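Local coordinates for protein putative dioxygenase (Nostoc punctiforme, PDB 2PEB) that is a putative dioxygenase of the Dopa 4,5-dioxygenase family that binds a zinc ion and probably cleaves aromatic rings with molecular oxygen, at residues H13-F18 and M56-F61. Residues are numbered along the deposited sequence; the frame is centred on the assembly and turned at random.
Sequences HAHVYF and MYQVAF. With ZN (zinc ion), chain C.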
loop_
_atom_site.group_PDB
_atom_site.type_symbol
_atom_site.label_atom_id
_atom_site.label_comp_id
_atom_site.label_asym_id
_atom_site.label_seq_id
_atom_site.Cartn_x
_atom_site.Cartn_y
_atom_site.Cartn_z
ATOM N N HIS A 13 -10.080 1.053 -5.902
ATOM C CA HIS A 13 -10.577 2.183 -5.120
ATOM C C HIS A 13 -9.558 2.633 -4.143
ATOM O O HIS A 13 -8.907 1.818 -3.514
ATOM C CB HIS A 13 -11.753 1.747 -4.275
ATOM C CG HIS A 13 -13.030 1.607 -5.015
ATOM N ND1 HIS A 13 -14.207 1.279 -4.377
ATOM C CD2 HIS A 13 -13.335 1.782 -6.323
ATOM C CE1 HIS A 13 -15.180 1.236 -5.276
ATOM N NE2 HIS A 13 -14.685 1.562 -6.459
ATOM N N ALA A 14 -9.411 3.929 -3.998
ATOM C CA ALA A 14 -8.866 4.556 -2.789
ATOM C C ALA A 14 -10.006 5.149 -1.941
ATOM O O ALA A 14 -10.890 5.815 -2.453
ATOM C CB ALA A 14 -7.889 5.588 -3.161
ATOM N N HIS A 15 -10.002 4.827 -0.653
ATOM C CA HIS A 15 -10.892 5.419 0.362
ATOM C C HIS A 15 -10.013 6.325 1.238
ATOM O O HIS A 15 -9.084 5.859 1.909
ATOM C CB HIS A 15 -11.665 4.336 1.139
ATOM C CG HIS A 15 -12.625 3.566 0.261
ATOM N ND1 HIS A 15 -13.938 3.969 0.092
ATOM C CD2 HIS A 15 -12.478 2.457 -0.504
ATOM C CE1 HIS A 15 -14.543 3.174 -0.758
ATOM N NE2 HIS A 15 -13.708 2.214 -1.095
ATOM N N VAL A 16 -10.259 7.627 1.151
ATOM C CA VAL A 16 -9.484 8.633 1.865
ATOM C C VAL A 16 -10.291 9.030 3.069
ATOM O O VAL A 16 -11.384 9.630 2.952
ATOM C CB VAL A 16 -9.190 9.852 0.961
ATOM C CG1 VAL A 16 -8.357 10.879 1.715
ATOM C CG2 VAL A 16 -8.483 9.441 -0.348
ATOM N N TYR A 17 -9.811 8.626 4.243
ATOM C CA TYR A 17 -10.469 8.895 5.494
ATOM C C TYR A 17 -10.106 10.269 6.049
ATOM O O TYR A 17 -8.992 10.781 5.846
ATOM C CB TYR A 17 -10.175 7.781 6.511
ATOM C CG TYR A 17 -10.635 6.446 5.992
ATOM C CD1 TYR A 17 -11.944 6.045 6.169
ATOM C CD2 TYR A 17 -9.772 5.585 5.284
ATOM C CE1 TYR A 17 -12.409 4.849 5.649
ATOM C CE2 TYR A 17 -10.229 4.351 4.780
ATOM C CZ TYR A 17 -11.560 3.998 4.982
ATOM O OH TYR A 17 -12.080 2.835 4.484
ATOM N N PHE A 18 -11.053 10.854 6.763
ATOM C CA PHE A 18 -10.817 12.152 7.381
ATOM C C PHE A 18 -11.761 12.381 8.553
ATOM O O PHE A 18 -12.736 11.669 8.751
ATOM C CB PHE A 18 -10.986 13.275 6.336
ATOM C CG PHE A 18 -12.356 13.317 5.743
ATOM C CD1 PHE A 18 -13.378 14.023 6.369
ATOM C CD2 PHE A 18 -12.648 12.557 4.601
ATOM C CE1 PHE A 18 -14.645 14.010 5.864
ATOM C CE2 PHE A 18 -13.922 12.538 4.106
ATOM C CZ PHE A 18 -14.912 13.258 4.720
HETATM N N MSE A 56 -15.178 9.496 4.872
HETATM C CA MSE A 56 -14.292 9.216 3.739
HETATM C C MSE A 56 -14.910 9.671 2.465
HETATM O O MSE A 56 -16.080 10.062 2.443
HETATM C CB MSE A 56 -13.860 7.720 3.611
HETATM C CG MSE A 56 -15.011 6.718 3.393
HETATM SE SE MSE A 56 -15.437 6.553 1.533
HETATM C CE MSE A 56 -17.186 5.699 1.620
ATOM N N TYR A 57 -14.090 9.693 1.437
ATOM C CA TYR A 57 -14.559 9.748 0.065
ATOM C C TYR A 57 -13.852 8.684 -0.766
ATOM O O TYR A 57 -12.762 8.224 -0.418
ATOM C CB TYR A 57 -14.441 11.163 -0.534
ATOM C CG TYR A 57 -13.038 11.672 -0.641
ATOM C CD1 TYR A 57 -12.198 11.220 -1.646
ATOM C CD2 TYR A 57 -12.553 12.606 0.256
ATOM C CE1 TYR A 57 -10.888 11.669 -1.748
ATOM C CE2 TYR A 57 -11.236 13.096 0.148
ATOM C CZ TYR A 57 -10.425 12.611 -0.841
ATOM O OH TYR A 57 -9.152 13.089 -0.983
ATOM N N GLN A 58 -14.515 8.278 -1.843
ATOM C CA GLN A 58 -14.040 7.206 -2.709
ATOM C C GLN A 58 -13.421 7.816 -3.958
ATOM O O GLN A 58 -13.904 8.818 -4.480
ATOM C CB GLN A 58 -15.222 6.306 -3.097
ATOM C CG GLN A 58 -14.965 5.369 -4.249
ATOM C CD GLN A 58 -16.124 4.424 -4.526
ATOM O OE1 GLN A 58 -16.610 3.714 -3.624
ATOM N NE2 GLN A 58 -16.552 4.387 -5.777
ATOM N N VAL A 59 -12.355 7.190 -4.417
ATOM C CA VAL A 59 -11.724 7.510 -5.672
ATOM C C VAL A 59 -11.563 6.180 -6.418
ATOM O O VAL A 59 -10.871 5.292 -5.901
ATOM C CB VAL A 59 -10.305 8.068 -5.438
ATOM C CG1 VAL A 59 -9.699 8.610 -6.744
ATOM C CG2 VAL A 59 -10.320 9.169 -4.368
ATOM N N ALA A 60 -12.162 6.037 -7.590
ATOM C CA ALA A 60 -12.055 4.851 -8.451
ATOM C C ALA A 60 -11.155 5.116 -9.638
ATOM O O ALA A 60 -11.201 6.178 -10.221
ATOM C CB ALA A 60 -13.441 4.367 -8.956
ATOM N N PHE A 61 -10.390 4.097 -10.044
ATOM C CA PHE A 61 -9.573 4.182 -11.244
ATOM C C PHE A 61 -9.335 2.813 -11.843
ATOM O O PHE A 61 -9.381 1.783 -11.143
ATOM C CB PHE A 61 -8.248 4.879 -11.000
ATOM C CG PHE A 61 -7.526 4.433 -9.767
ATOM C CD1 PHE A 61 -7.846 4.990 -8.511
ATOM C CD2 PHE A 61 -6.501 3.529 -9.816
ATOM C CE1 PHE A 61 -7.200 4.602 -7.368
ATOM C CE2 PHE A 61 -5.815 3.160 -8.622
ATOM C CZ PHE A 61 -6.166 3.695 -7.426
HETATM ZN ZN ZN C . -14.124 0.866 -2.345
#
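Val16 lies over one face of the Tyr57 ring, its CB 3.8 Å from the ring centroid in a CH-pi contact displaced toward the rim, while CG1 and CG2 both reach the phenol end. Tyr57 CG sits between its own backbone N and carbonyl carbon (chi1 63°), and from there the ring runs beside the valine in the same direction. Ala14 and Val59 continue this apolar face, CB to CB at 4.1 Å, and Phe18 CE2 also approaches Tyr57 CD2. An alanine in place of Tyr57 would probably open a gap against Val16 and leave Ala26 O without its phenol partner.

Between the two faces, the backbones of 13-18 and 56-61 pair as antiparallel strands: Ala14 with Val59 and Val16 with Tyr57 each exchange two N-H···O bonds, the straightest running from Val16 N to Tyr57 O (3.0 Å).

The other face illustrates how alternation along a strand builds a metal site. His13 ND1 and His15 NE2 bind the zinc ion at 2.1 and 1.9 Å, and His85 supplies a third imidazole. Gln58, with CG anti to its backbone N (chi1 165°), extends over the His13 ring; CG stands 4.2 Å from the ring centroid, almost on the normal, and the amide plane is inclined 31° to the imidazole. At the edge of the His15 ring, nearly in its plane, the selenium of Met56 (selenomethionine) comes within 3.3 Å of ND1.

Strand 11-18 is central in the antiparallel sheet, flanked by 55-61 and 82-87, with 40-45 beyond 55-61. Helix 23-36 packs on the Tyr57 and Val59 face, where Tyr57 OH hydrogen-bonds Ala26 O; on the zinc-binding face, Tyr17 touches Leu106 and Leu108.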